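Local coordinates for uncharacterized protein lp_1913 (Lactobacillus plantarum, PDB 3FLH) that is of unknown function but adopts a rhodanese-like fold, in a chain without the cysteine that active rhodaneses use for sulfur transfer, at residues B[31-36]-B[71-76]; B[15-20]-B[99-104]; B[60-65]-B[90-95]; B[39-44]-B[55-60]. One frame throughout, in Å; residues are numbered along the deposited sequence.

Contact 1: B[31-36]-B[71-76]; sequences GKYVVL and AKTYVV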
loop_
_atom_site.group_PDB
_atom_site.type_symbol
_atom_site.label_atom_id
_atom_site.label_comp_id
_atom_site.label_asym_id
_atom_site.label_seq_id
_atom_site.Cartn_x
_atom_site.Cartn_y
_atom_site.Cartn_z
ATOM N N GLY B 31 -3.656 -21.754 -17.953
ATOM C CA GLY B 31 -2.912 -22.371 -16.868
ATOM C C GLY B 31 -1.514 -21.812 -16.712
ATOM O O GLY B 31 -0.540 -22.561 -16.605
ATOM N N LYS B 32 -1.406 -20.490 -16.698
ATOM C CA LYS B 32 -0.111 -19.844 -16.555
ATOM C C LYS B 32 0.087 -19.324 -15.130
ATOM O O LYS B 32 1.216 -19.124 -14.687
ATOM C CB LYS B 32 0.010 -18.685 -17.552
ATOM C CG LYS B 32 1.419 -18.120 -17.699
ATOM C CD LYS B 32 1.410 -16.739 -18.361
ATOM C CE LYS B 32 0.846 -16.772 -19.783
ATOM N NZ LYS B 32 1.706 -17.531 -20.746
ATOM N N TYR B 33 -1.011 -19.120 -14.406
ATOM C CA TYR B 33 -0.932 -18.608 -13.041
ATOM C C TYR B 33 -1.618 -19.503 -12.007
ATOM O O TYR B 33 -2.619 -20.158 -12.295
ATOM C CB TYR B 33 -1.552 -17.204 -12.977
ATOM C CG TYR B 33 -0.940 -16.216 -13.941
ATOM C CD1 TYR B 33 0.395 -15.828 -13.817
ATOM C CD2 TYR B 33 -1.685 -15.682 -14.993
ATOM C CE1 TYR B 33 0.978 -14.935 -14.719
ATOM C CE2 TYR B 33 -1.112 -14.788 -15.900
ATOM C CZ TYR B 33 0.223 -14.420 -15.754
ATOM O OH TYR B 33 0.798 -13.538 -16.646
ATOM N N VAL B 34 -1.054 -19.527 -10.803
ATOM C CA VAL B 34 -1.605 -20.283 -9.683
ATOM C C VAL B 34 -1.777 -19.236 -8.588
ATOM O O VAL B 34 -0.814 -18.580 -8.191
ATOM C CB VAL B 34 -0.643 -21.394 -9.193
ATOM C CG1 VAL B 34 -1.218 -22.074 -7.943
ATOM C CG2 VAL B 34 -0.431 -22.422 -10.298
ATOM N N VAL B 35 -3.009 -19.073 -8.126
ATOM C CA VAL B 35 -3.342 -18.092 -7.101
ATOM C C VAL B 35 -3.204 -18.700 -5.701
ATOM O O VAL B 35 -3.715 -19.795 -5.439
ATOM C CB VAL B 35 -4.807 -17.583 -7.297
ATOM C CG1 VAL B 35 -5.162 -16.547 -6.241
ATOM C CG2 VAL B 35 -4.970 -16.985 -8.690
ATOM N N LEU B 36 -2.507 -17.987 -4.819
ATOM C CA LEU B 36 -2.292 -18.418 -3.437
ATOM C C LEU B 36 -2.943 -17.447 -2.475
ATOM O O LEU B 36 -2.616 -16.256 -2.465
ATOM C CB LEU B 36 -0.797 -18.478 -3.103
ATOM C CG LEU B 36 0.108 -19.290 -4.025
ATOM C CD1 LEU B 36 1.547 -19.228 -3.505
ATOM C CD2 LEU B 36 -0.383 -20.740 -4.084
ATOM N N ALA B 71 7.479 -24.389 -12.485
ATOM C CA ALA B 71 7.184 -23.913 -13.834
ATOM C C ALA B 71 5.991 -22.957 -13.854
ATOM O O ALA B 71 5.710 -22.328 -14.871
ATOM C CB ALA B 71 6.910 -25.101 -14.753
ATOM N N LYS B 72 5.294 -22.849 -12.728
ATOM C CA LYS B 72 4.124 -21.983 -12.635
ATOM C C LYS B 72 4.448 -20.603 -12.060
ATOM O O LYS B 72 5.442 -20.427 -11.357
ATOM C CB LYS B 72 3.061 -22.648 -11.756
ATOM C CG LYS B 72 2.526 -23.967 -12.287
ATOM C CD LYS B 72 1.635 -23.754 -13.503
ATOM C CE LYS B 72 1.010 -25.068 -13.969
ATOM N NZ LYS B 72 0.048 -24.852 -15.077
ATOM N N THR B 73 3.606 -19.624 -12.370
ATOM C CA THR B 73 3.793 -18.285 -11.833
ATOM C C THR B 73 2.741 -18.122 -10.748
ATOM O O THR B 73 1.553 -18.357 -10.975
ATOM C CB THR B 73 3.623 -17.200 -12.917
ATOM O OG1 THR B 73 4.686 -17.316 -13.868
ATOM C CG2 THR B 73 3.671 -15.805 -12.298
ATOM N N TYR B 74 3.181 -17.732 -9.557
ATOM C CA TYR B 74 2.268 -17.577 -8.434
ATOM C C TYR B 74 1.811 -16.155 -8.176
ATOM O O TYR B 74 2.577 -15.208 -8.325
ATOM C CB TYR B 74 2.930 -18.175 -7.196
ATOM C CG TYR B 74 3.122 -19.662 -7.362
ATOM C CD1 TYR B 74 2.089 -20.552 -7.064
ATOM C CD2 TYR B 74 4.292 -20.172 -7.925
ATOM C CE1 TYR B 74 2.217 -21.913 -7.328
ATOM C CE2 TYR B 74 4.426 -21.530 -8.195
ATOM C CZ TYR B 74 3.384 -22.391 -7.895
ATOM O OH TYR B 74 3.506 -23.727 -8.163
ATOM N N VAL B 75 0.542 -16.022 -7.802
ATOM C CA VAL B 75 -0.058 -14.727 -7.491
ATOM C C VAL B 75 -0.582 -14.828 -6.059
ATOM O O VAL B 75 -1.438 -15.658 -5.761
ATOM C CB VAL B 75 -1.234 -14.402 -8.457
ATOM C CG1 VAL B 75 -1.834 -13.042 -8.126
ATOM C CG2 VAL B 75 -0.737 -14.417 -9.905
ATOM N N VAL B 76 -0.064 -13.989 -5.172
ATOM C CA VAL B 76 -0.488 -14.021 -3.780
ATOM C C VAL B 76 -1.437 -12.868 -3.459
ATOM O O VAL B 76 -1.443 -11.857 -4.155
ATOM C CB VAL B 76 0.734 -13.925 -2.824
ATOM C CG1 VAL B 76 1.691 -15.079 -3.071
ATOM C CG2 VAL B 76 1.449 -12.600 -3.034
HETATM O O HOH W 1 3.545 -19.977 -15.648
#
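Tyr74 overlaps Val34 with its ring: the two side chains lie side by side, pointing the same way from the sheet, with Tyr74 CE1 3.5 Å from Val34 CB and close to Val34 CG1 as well. Leu36 joins them obliquely on the same face, its CD1 3.8 Å from Tyr74 CD1, while the phenol oxygen of Tyr74 is held by the carbonyl of Asp69. On the other face Thr73 meets the edge of the Tyr33 ring, with Thr73 CG2 3.6 Å from Tyr33 CD1; the methyl is there because CG2 stands anti to the backbone N of Thr73. Lys72 starts across Val34, its CB 3.8 Å from Val34 CG2, then bends at chi2 (-72°), and the extended remainder ends with NZ donating to Gly31 O at 2.8 Å, tilted 31° from the carbonyl plane. An alanine at Lys72 would probably leave the Gly31 carbonyl without this donor and take away the CG and CD packing on Val34 CG2. Between the backbones the bonds run in the parallel pattern: Val34 N to Thr73 O, Val75 N to Val34 O, and a nearly straight Leu36 N to Val75 O bond (2.7 Å, 175° at the hydrogen). The ladder weakens at its start, where Thr73 N reaches Lys32 O at 3.4 Å and a water links Lys32 O to Ala71 O. With Val35 bonded onward to Ile54 and Tyr74 to Tyr101, the pair forms interior neighbours of the parallel sheet of a rhodanese-like alpha/beta domain.

Contact 2: B[15-20]-B[99-104]; sequences LYIDHH and EAYELA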
loop_
_atom_site.group_PDB
_atom_site.type_symbol
_atom_site.label_atom_id
_atom_site.label_comp_id
_atom_site.label_asym_id
_atom_site.label_seq_id
_atom_site.Cartn_x
_atom_site.Cartn_y
_atom_site.Cartn_z
ATOM N N LEU B 15 6.071 -5.664 -9.135
ATOM C CA LEU B 15 5.744 -6.596 -8.059
ATOM C C LEU B 15 4.300 -7.065 -8.161
ATOM O O LEU B 15 3.935 -8.092 -7.588
ATOM C CB LEU B 15 5.940 -5.925 -6.698
ATOM C CG LEU B 15 7.331 -5.403 -6.342
ATOM C CD1 LEU B 15 7.241 -4.609 -5.053
ATOM C CD2 LEU B 15 8.313 -6.570 -6.204
ATOM N N TYR B 16 3.484 -6.315 -8.896
ATOM C CA TYR B 16 2.068 -6.641 -9.027
ATOM C C TYR B 16 1.628 -7.182 -10.378
ATOM O O TYR B 16 2.316 -7.032 -11.388
ATOM C CB TYR B 16 1.205 -5.409 -8.721
ATOM C CG TYR B 16 1.303 -4.875 -7.312
ATOM C CD1 TYR B 16 2.369 -4.066 -6.922
ATOM C CD2 TYR B 16 0.310 -5.157 -6.373
ATOM C CE1 TYR B 16 2.441 -3.543 -5.630
ATOM C CE2 TYR B 16 0.370 -4.643 -5.077
ATOM C CZ TYR B 16 1.439 -3.835 -4.714
ATOM O OH TYR B 16 1.507 -3.320 -3.436
ATOM N N ILE B 17 0.460 -7.816 -10.372
ATOM C CA ILE B 17 -0.139 -8.355 -11.582
ATOM C C ILE B 17 -1.597 -7.890 -11.590
ATOM O O ILE B 17 -2.268 -7.887 -10.554
ATOM C CB ILE B 17 -0.039 -9.904 -11.634
ATOM C CG1 ILE B 17 -0.488 -10.405 -13.010
ATOM C CG2 ILE B 17 -0.867 -10.531 -10.526
ATOM C CD1 ILE B 17 -0.265 -11.903 -13.222
ATOM N N ASP B 18 -2.061 -7.466 -12.761
ATOM C CA ASP B 18 -3.417 -6.961 -12.933
ATOM C C ASP B 18 -4.454 -8.080 -12.851
ATOM O O ASP B 18 -4.225 -9.190 -13.328
ATOM C CB ASP B 18 -3.524 -6.238 -14.284
ATOM C CG ASP B 18 -4.773 -5.391 -14.400
ATOM O OD1 ASP B 18 -5.883 -5.960 -14.464
ATOM O OD2 ASP B 18 -4.644 -4.145 -14.424
ATOM N N HIS B 19 -5.597 -7.776 -12.245
ATOM C CA HIS B 19 -6.658 -8.760 -12.093
ATOM C C HIS B 19 -7.177 -9.219 -13.456
ATOM O O HIS B 19 -7.637 -10.350 -13.610
ATOM C CB HIS B 19 -7.792 -8.175 -11.240
ATOM C CG HIS B 19 -8.637 -7.166 -11.957
ATOM N ND1 HIS B 19 -9.491 -7.506 -12.984
ATOM C CD2 HIS B 19 -8.768 -5.829 -11.786
ATOM C CE1 HIS B 19 -10.115 -6.424 -13.414
ATOM N NE2 HIS B 19 -9.693 -5.392 -12.704
ATOM N N HIS B 20 -7.088 -8.333 -14.443
ATOM C CA HIS B 20 -7.528 -8.627 -15.806
ATOM C C HIS B 20 -6.680 -9.750 -16.401
ATOM O O HIS B 20 -7.185 -10.631 -17.099
ATOM C CB HIS B 20 -7.400 -7.365 -16.669
ATOM C CG HIS B 20 -7.800 -7.564 -18.098
ATOM N ND1 HIS B 20 -9.088 -7.882 -18.472
ATOM C CD2 HIS B 20 -7.081 -7.498 -19.243
ATOM C CE1 HIS B 20 -9.144 -8.006 -19.786
ATOM N NE2 HIS B 20 -7.939 -7.777 -20.278
ATOM N N GLU B 99 8.810 -17.400 -9.729
ATOM C CA GLU B 99 8.277 -16.236 -10.410
ATOM C C GLU B 99 6.938 -15.975 -9.726
ATOM O O GLU B 99 6.076 -16.854 -9.695
ATOM C CB GLU B 99 8.075 -16.533 -11.900
ATOM C CG GLU B 99 9.355 -16.430 -12.718
ATOM C CD GLU B 99 9.940 -15.033 -12.669
ATOM O OE1 GLU B 99 9.272 -14.095 -13.159
ATOM O OE2 GLU B 99 11.061 -14.866 -12.132
ATOM N N ALA B 100 6.771 -14.789 -9.149
ATOM C CA ALA B 100 5.519 -14.465 -8.475
ATOM C C ALA B 100 5.179 -12.988 -8.536
ATOM O O ALA B 100 6.003 -12.160 -8.909
ATOM C CB ALA B 100 5.563 -14.928 -7.029
ATOM N N TYR B 101 3.942 -12.679 -8.176
ATOM C CA TYR B 101 3.440 -11.314 -8.179
ATOM C C TYR B 101 2.345 -11.227 -7.126
ATOM O O TYR B 101 1.768 -12.242 -6.734
ATOM C CB TYR B 101 2.828 -10.974 -9.548
ATOM C CG TYR B 101 3.796 -11.007 -10.712
ATOM C CD1 TYR B 101 4.634 -9.921 -10.978
ATOM C CD2 TYR B 101 3.895 -12.135 -11.531
ATOM C CE1 TYR B 101 5.552 -9.955 -12.030
ATOM C CE2 TYR B 101 4.810 -12.181 -12.585
ATOM C CZ TYR B 101 5.637 -11.088 -12.826
ATOM O OH TYR B 101 6.568 -11.142 -13.838
ATOM N N GLU B 102 2.065 -10.015 -6.665
ATOM C CA GLU B 102 1.000 -9.810 -5.705
ATOM C C GLU B 102 -0.206 -9.373 -6.546
ATOM O O GLU B 102 -0.035 -8.641 -7.525
ATOM C CB GLU B 102 1.361 -8.704 -4.714
ATOM C CG GLU B 102 0.428 -8.698 -3.531
ATOM C CD GLU B 102 0.706 -7.598 -2.526
ATOM O OE1 GLU B 102 1.889 -7.356 -2.198
ATOM O OE2 GLU B 102 -0.279 -6.992 -2.056
ATOM N N LEU B 103 -1.406 -9.828 -6.194
ATOM C CA LEU B 103 -2.611 -9.447 -6.936
ATOM C C LEU B 103 -2.997 -8.004 -6.605
ATOM O O LEU B 103 -3.226 -7.683 -5.444
ATOM C CB LEU B 103 -3.793 -10.368 -6.577
ATOM C CG LEU B 103 -5.192 -9.960 -7.087
ATOM C CD1 LEU B 103 -5.210 -10.025 -8.613
ATOM C CD2 LEU B 103 -6.271 -10.900 -6.521
ATOM N N ALA B 104 -3.067 -7.141 -7.619
ATOM C CA ALA B 104 -3.449 -5.741 -7.408
ATOM C C ALA B 104 -4.901 -5.701 -6.932
ATOM O O ALA B 104 -5.766 -6.326 -7.542
ATOM C CB ALA B 104 -3.312 -4.959 -8.713
HETATM O O HOH W 2 -6.109 -5.473 -10.224
#
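Tyr16 and Tyr101 each present a ring edge to the other segment: Leu103 C lies near the plane of the Tyr16 ring, Leu15 O near that of Tyr101. Alongside Tyr16 runs the extended Glu102 side chain, pointing the same way, its carboxylate turned 43° from the ring and OE2 3.9 Å from Tyr16 CE2. The His19 ring has Asp18 OD1 over one face, offset toward the rim; that oxygen also caps the following helix by accepting from His20 N at 2.7 Å through its anti lone pair. Ile17 crosses Tyr101 at about a right angle, with the two CB atoms of Ile17 and Tyr101 3.7 Å apart. The backbones between them form a short parallel ladder: Glu102 N donates to Leu15 O at 2.8 Å, Ile17 N to Glu102 O at 3.0 Å, and Ala104 N to Ile17 O with an almost straight 173° angle. A water extends it, linking His19 N to Ala104 O. The Tyr16 hydroxyl is bonded to Tyr12 and Lys87, and Thr84 of the third subunit packs on Tyr16. Strand 16-17 thus borders the sheet within this chain beside strand 99-103, which is bonded in turn to strand 73-77, while His19 and Leu103 both rest on Trp110 of helix 106-112.

Contact 3: B[60-65]-B[90-95]; sequences DLATRI and LLVLLS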
loop_
_atom_site.group_PDB
_atom_site.type_symbol
_atom_site.label_atom_id
_atom_site.label_comp_id
_atom_site.label_asym_id
_atom_site.label_seq_id
_atom_site.Cartn_x
_atom_site.Cartn_y
_atom_site.Cartn_z
ATOM N N ASP B 60 2.871 -19.997 6.885
ATOM C CA ASP B 60 3.155 -21.389 6.570
ATOM C C ASP B 60 3.787 -21.507 5.192
ATOM O O ASP B 60 4.275 -22.568 4.810
ATOM C CB ASP B 60 1.866 -22.211 6.613
ATOM C CG ASP B 60 1.207 -22.187 7.976
ATOM O OD1 ASP B 60 1.858 -22.585 8.965
ATOM O OD2 ASP B 60 0.034 -21.770 8.062
ATOM N N LEU B 61 3.783 -20.404 4.452
ATOM C CA LEU B 61 4.334 -20.381 3.102
ATOM C C LEU B 61 5.735 -20.980 2.979
ATOM O O LEU B 61 5.933 -21.958 2.256
ATOM C CB LEU B 61 4.340 -18.949 2.566
ATOM C CG LEU B 61 4.947 -18.788 1.174
ATOM C CD1 LEU B 61 4.133 -19.576 0.153
ATOM C CD2 LEU B 61 4.988 -17.320 0.811
ATOM N N ALA B 62 6.708 -20.390 3.669
ATOM C CA ALA B 62 8.087 -20.882 3.612
ATOM C C ALA B 62 8.174 -22.388 3.857
ATOM O O ALA B 62 9.022 -23.077 3.278
ATOM C CB ALA B 62 8.959 -20.137 4.629
ATOM N N THR B 63 7.289 -22.894 4.707
ATOM C CA THR B 63 7.260 -24.317 5.040
ATOM C C THR B 63 6.646 -25.200 3.951
ATOM O O THR B 63 7.134 -26.301 3.689
ATOM C CB THR B 63 6.469 -24.562 6.351
ATOM O OG1 THR B 63 7.129 -23.904 7.443
ATOM C CG2 THR B 63 6.379 -26.060 6.648
ATOM N N ARG B 64 5.583 -24.710 3.317
ATOM C CA ARG B 64 4.871 -25.470 2.286
ATOM C C ARG B 64 5.230 -25.088 0.853
ATOM O O ARG B 64 4.573 -25.518 -0.098
ATOM C CB ARG B 64 3.366 -25.302 2.483
ATOM C CG ARG B 64 2.842 -25.849 3.806
ATOM C CD ARG B 64 1.365 -25.537 3.979
ATOM N NE ARG B 64 0.609 -25.904 2.785
ATOM C CZ ARG B 64 -0.611 -25.464 2.500
ATOM N NH1 ARG B 64 -1.240 -24.634 3.318
ATOM N NH2 ARG B 64 -1.196 -25.848 1.377
ATOM N N ILE B 65 6.285 -24.300 0.701
ATOM C CA ILE B 65 6.696 -23.852 -0.617
ATOM C C ILE B 65 7.310 -24.984 -1.444
ATOM O O ILE B 65 7.542 -24.835 -2.646
ATOM C CB ILE B 65 7.684 -22.666 -0.491
ATOM C CG1 ILE B 65 7.665 -21.838 -1.774
ATOM C CG2 ILE B 65 9.084 -23.175 -0.188
ATOM C CD1 ILE B 65 8.402 -20.533 -1.645
ATOM N N LEU B 90 5.632 -12.619 -1.216
ATOM C CA LEU B 90 6.327 -12.407 -2.478
ATOM C C LEU B 90 7.837 -12.525 -2.299
ATOM O O LEU B 90 8.514 -13.149 -3.117
ATOM C CB LEU B 90 5.980 -11.033 -3.074
ATOM C CG LEU B 90 6.486 -10.743 -4.498
ATOM C CD1 LEU B 90 5.907 -11.775 -5.478
ATOM C CD2 LEU B 90 6.076 -9.339 -4.930
ATOM N N LEU B 91 8.365 -11.935 -1.228
ATOM C CA LEU B 91 9.802 -11.980 -0.961
ATOM C C LEU B 91 10.297 -13.411 -0.781
ATOM O O LEU B 91 11.387 -13.773 -1.239
ATOM C CB LEU B 91 10.138 -11.154 0.287
ATOM C CG LEU B 91 11.617 -11.112 0.689
ATOM C CD1 LEU B 91 12.460 -10.649 -0.485
ATOM C CD2 LEU B 91 11.798 -10.171 1.878
ATOM N N VAL B 92 9.493 -14.224 -0.108
ATOM C CA VAL B 92 9.836 -15.621 0.122
ATOM C C VAL B 92 9.902 -16.367 -1.212
ATOM O O VAL B 92 10.865 -17.093 -1.482
ATOM C CB VAL B 92 8.791 -16.296 1.048
ATOM C CG1 VAL B 92 9.083 -17.784 1.185
ATOM C CG2 VAL B 92 8.814 -15.628 2.416
ATOM N N LEU B 93 8.886 -16.171 -2.049
ATOM C CA LEU B 93 8.818 -16.833 -3.350
ATOM C C LEU B 93 9.958 -16.404 -4.280
ATOM O O LEU B 93 10.653 -17.246 -4.855
ATOM C CB LEU B 93 7.459 -16.551 -4.011
ATOM C CG LEU B 93 6.229 -17.172 -3.346
ATOM C CD1 LEU B 93 4.955 -16.504 -3.848
ATOM C CD2 LEU B 93 6.204 -18.676 -3.643
ATOM N N LEU B 94 10.145 -15.097 -4.425
ATOM C CA LEU B 94 11.206 -14.581 -5.287
ATOM C C LEU B 94 12.594 -14.985 -4.766
ATOM O O LEU B 94 13.489 -15.282 -5.556
ATOM C CB LEU B 94 11.106 -13.051 -5.412
ATOM C CG LEU B 94 9.804 -12.426 -5.964
ATOM C CD1 LEU B 94 9.977 -10.902 -6.028
ATOM C CD2 LEU B 94 9.483 -12.972 -7.352
ATOM N N SER B 95 12.779 -15.011 -3.447
ATOM C CA SER B 95 14.080 -15.404 -2.886
ATOM C C SER B 95 14.365 -16.882 -3.147
ATOM O O SER B 95 15.523 -17.292 -3.229
ATOM C CB SER B 95 14.131 -15.152 -1.375
ATOM O OG SER B 95 14.094 -13.766 -1.082
#
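Leu61 and Val92 approach with extended first torsions, Leu61 CG (chi1 178°) and Val92 CG1 each anti to its own backbone N; the two side chains slide past each other in opposite directions. Ile65 extends likewise to its tip, CD1 being anti across chi2 (169°), whereas Leu93 has CG anti to its carbonyl carbon. The contact joins two helices of the rhodanese-like alpha/beta fold that lie on the same side of the parallel sheet: helix 58-64 belongs to the crossover from strand 54-55 to strand 73-77, and helix 85-95 to the next one, from strand 73-77 to strand 99-103. Their short axes run nearly in the same sense, 23° apart, and come no closer than 10.0 Å, a spacing bridged mainly by aliphatic side chains. Leu61 CD2 meets Val92 CB at 3.9 Å and Leu93 CG at 4.3 Å, thereby sitting against two neighbouring residues of the second helix. Ala62 is the small partner, its CB 4.2 Å from Val92 CG1. Below this layer Leu93 reaches Ala100 of strand 99-103 and Leu61 touches Met56, while on another side of helix 85-95 Leu90 and Leu94 pack on Leu9 of the second subunit. The tightest approach is at the Ile65 tip: the Ile65 and Leu93 side chains cross at a slant, Ile65 CD1 stands 3.5 Å from Leu93 CD2, and the same methyl lies 4.0 Å from Val92 CG1.

Contact 4: B[39-44]-B[55-60]; sequences RNAPAQ and AMPAKD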
loop_
_atom_site.group_PDB
_atom_site.type_symbol
_atom_site.label_atom_id
_atom_site.label_comp_id
_atom_site.label_asym_id
_atom_site.label_seq_id
_atom_site.Cartn_x
_atom_site.Cartn_y
_atom_site.Cartn_z
ATOM N N ARG B 39 -3.963 -15.399 3.340
ATOM C CA ARG B 39 -4.623 -14.862 4.532
ATOM C C ARG B 39 -4.428 -15.835 5.700
ATOM O O ARG B 39 -4.100 -17.002 5.490
ATOM C CB ARG B 39 -6.129 -14.678 4.286
ATOM C CG ARG B 39 -6.523 -13.587 3.291
ATOM C CD ARG B 39 -8.046 -13.553 3.099
ATOM N NE ARG B 39 -8.549 -14.801 2.522
ATOM C CZ ARG B 39 -9.819 -15.199 2.565
ATOM N NH1 ARG B 39 -10.739 -14.451 3.162
ATOM N NH2 ARG B 39 -10.170 -16.357 2.013
ATOM N N ASN B 40 -4.634 -15.359 6.927
ATOM C CA ASN B 40 -4.490 -16.216 8.099
ATOM C C ASN B 40 -5.577 -17.290 8.100
ATOM O O ASN B 40 -6.696 -17.061 7.631
ATOM C CB ASN B 40 -4.554 -15.391 9.393
ATOM C CG ASN B 40 -5.731 -14.430 9.425
ATOM O OD1 ASN B 40 -5.547 -13.209 9.420
ATOM N ND2 ASN B 40 -6.944 -14.974 9.458
ATOM N N ALA B 41 -5.234 -18.465 8.621
ATOM C CA ALA B 41 -6.147 -19.604 8.667
ATOM C C ALA B 41 -7.592 -19.295 9.071
ATOM O O ALA B 41 -8.524 -19.648 8.349
ATOM C CB ALA B 41 -5.572 -20.688 9.585
ATOM N N PRO B 42 -7.799 -18.631 10.223
ATOM C CA PRO B 42 -9.167 -18.318 10.654
ATOM C C PRO B 42 -10.033 -17.625 9.606
ATOM O O PRO B 42 -11.210 -17.944 9.461
ATOM C CB PRO B 42 -8.950 -17.461 11.904
ATOM C CG PRO B 42 -7.627 -16.813 11.650
ATOM C CD PRO B 42 -6.813 -17.948 11.079
ATOM N N ALA B 43 -9.447 -16.686 8.871
ATOM C CA ALA B 43 -10.186 -15.954 7.849
ATOM C C ALA B 43 -10.608 -16.851 6.687
ATOM O O ALA B 43 -11.679 -16.673 6.104
ATOM C CB ALA B 43 -9.347 -14.796 7.331
ATOM N N GLN B 44 -9.761 -17.820 6.361
ATOM C CA GLN B 44 -10.027 -18.731 5.257
ATOM C C GLN B 44 -11.113 -19.775 5.530
ATOM O O GLN B 44 -11.475 -20.557 4.645
ATOM C CB GLN B 44 -8.722 -19.408 4.831
ATOM C CG GLN B 44 -7.684 -18.403 4.347
ATOM C CD GLN B 44 -6.731 -18.998 3.336
ATOM O OE1 GLN B 44 -7.160 -19.649 2.381
ATOM N NE2 GLN B 44 -5.434 -18.766 3.525
ATOM N N ALA B 55 -5.289 -22.396 -0.520
ATOM C CA ALA B 55 -5.211 -21.839 0.828
ATOM C C ALA B 55 -3.811 -22.072 1.378
ATOM O O ALA B 55 -3.416 -23.208 1.644
ATOM C CB ALA B 55 -6.257 -22.494 1.733
HETATM N N MSE B 56 -3.062 -20.988 1.534
HETATM C CA MSE B 56 -1.698 -21.067 2.033
HETATM C C MSE B 56 -1.341 -19.883 2.928
HETATM O O MSE B 56 -0.729 -18.908 2.477
HETATM C CB MSE B 56 -0.725 -21.143 0.860
HETATM C CG MSE B 56 0.730 -21.070 1.258
HETATM SE SE MSE B 56 1.770 -22.398 0.362
HETATM C CE MSE B 56 1.476 -21.864 -1.462
ATOM N N PRO B 57 -1.719 -19.959 4.211
ATOM C CA PRO B 57 -1.450 -18.907 5.195
ATOM C C PRO B 57 -0.008 -18.435 5.127
ATOM O O PRO B 57 0.919 -19.241 5.089
ATOM C CB PRO B 57 -1.790 -19.584 6.514
ATOM C CG PRO B 57 -2.929 -20.470 6.126
ATOM C CD PRO B 57 -2.416 -21.092 4.846
ATOM N N ALA B 58 0.164 -17.121 5.097
ATOM C CA ALA B 58 1.480 -16.509 5.014
ATOM C C ALA B 58 2.521 -17.099 5.966
ATOM O O ALA B 58 3.674 -17.281 5.581
ATOM C CB ALA B 58 1.357 -15.007 5.246
ATOM N N LYS B 59 2.117 -17.405 7.197
ATOM C CA LYS B 59 3.041 -17.951 8.192
ATOM C C LYS B 59 3.402 -19.414 7.952
ATOM O O LYS B 59 4.144 -20.007 8.730
ATOM C CB LYS B 59 2.456 -17.810 9.603
ATOM C CG LYS B 59 1.464 -18.902 9.987
ATOM C CD LYS B 59 0.936 -18.697 11.405
ATOM C CE LYS B 59 0.299 -19.969 11.957
ATOM N NZ LYS B 59 -0.770 -20.511 11.070
ATOM N N ASP B 60 2.871 -19.997 6.885
ATOM C CA ASP B 60 3.155 -21.389 6.570
ATOM C C ASP B 60 3.787 -21.507 5.192
ATOM O O ASP B 60 4.275 -22.568 4.810
ATOM C CB ASP B 60 1.866 -22.211 6.613
ATOM C CG ASP B 60 1.207 -22.187 7.976
ATOM O OD1 ASP B 60 1.858 -22.585 8.965
ATOM O OD2 ASP B 60 0.034 -21.770 8.062
HETATM O O HOH W 3 -2.494 -18.575 9.824
#
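Arg39 meets Pro57 through its backbone carbonyl: Arg39 O lies 3.3 Å from Pro57 CA in a CA-H...O contact (144° at the hydrogen) and 3.6 Å from Pro57 CB. The Arg39 side chain leaves in another direction, where its guanidinium forms salt bridges with Asp37 and Asp48 and has the carbonyl carbon of Ala43 over one face, offset toward the rim. Two residues on, Ala41 comes up to the proline ring, its N 3.9 Å from Pro57 CG. That same N donates to a water which also accepts from Lys59 NZ, a bridge between the segments beside the proline; Lys59 NZ is in a long, weak salt bridge with Asp60 OD2. Residues 41-43 have helical torsions and follow an Asp-Val-Arg sequence at the end of strand 33-37, consistent with the turn after the equivalent strand in rhodanese-like domains, and here this turn is set against the passage from strand 54-55 into helix 58-64. Gln44 closes the turn. Its NE2 donates back to Arg39 O at 3.0 Å, with the acceptor almost in the amide plane of Gln44 but the donor 39° out of the carbonyl plane, and it also bonds Asp37 O. The two bonds fix the rotation of the amide and turn OE1 to Ala55, 3.1 Å from its CB, a tight fit. An alanine at Gln44 would probably leave the carbonyls of Asp37 and Arg39 without this donor and open a gap next to Ala55 CB. Pro57 CD, 4.0 Å from Gln44 NE2, shares Ala55 CB's side of the amide plane.

How the contacts relate
Contacts 1 and 2, centres about 10 Å apart, are successive steps across one sheet: Tyr74 O to Tyr101 N and Val76 O to Leu103 N, 2.9 Å each, are probable hydrogen bonds, and Tyr33 CE1 meets Ile17 CD1 at 3.6 Å. Contact 3 covers the face carrying Tyr74 and Val76, with Leu93 CD1 3.6 Å from both Val76 CG1 and Ala100 CB. Contact 4 shares Asp60 and helix 58-64 with contact 3; Met56 links it to Leu61 and Leu36. Contacts 2 and 4 stay apart, nearest atoms about 10 Å. In rhodaneses the active-site loop follows the strand corresponding to 73-77; here Arg39 touches Asp78 and Trp79 after that strand, without an established catalytic role.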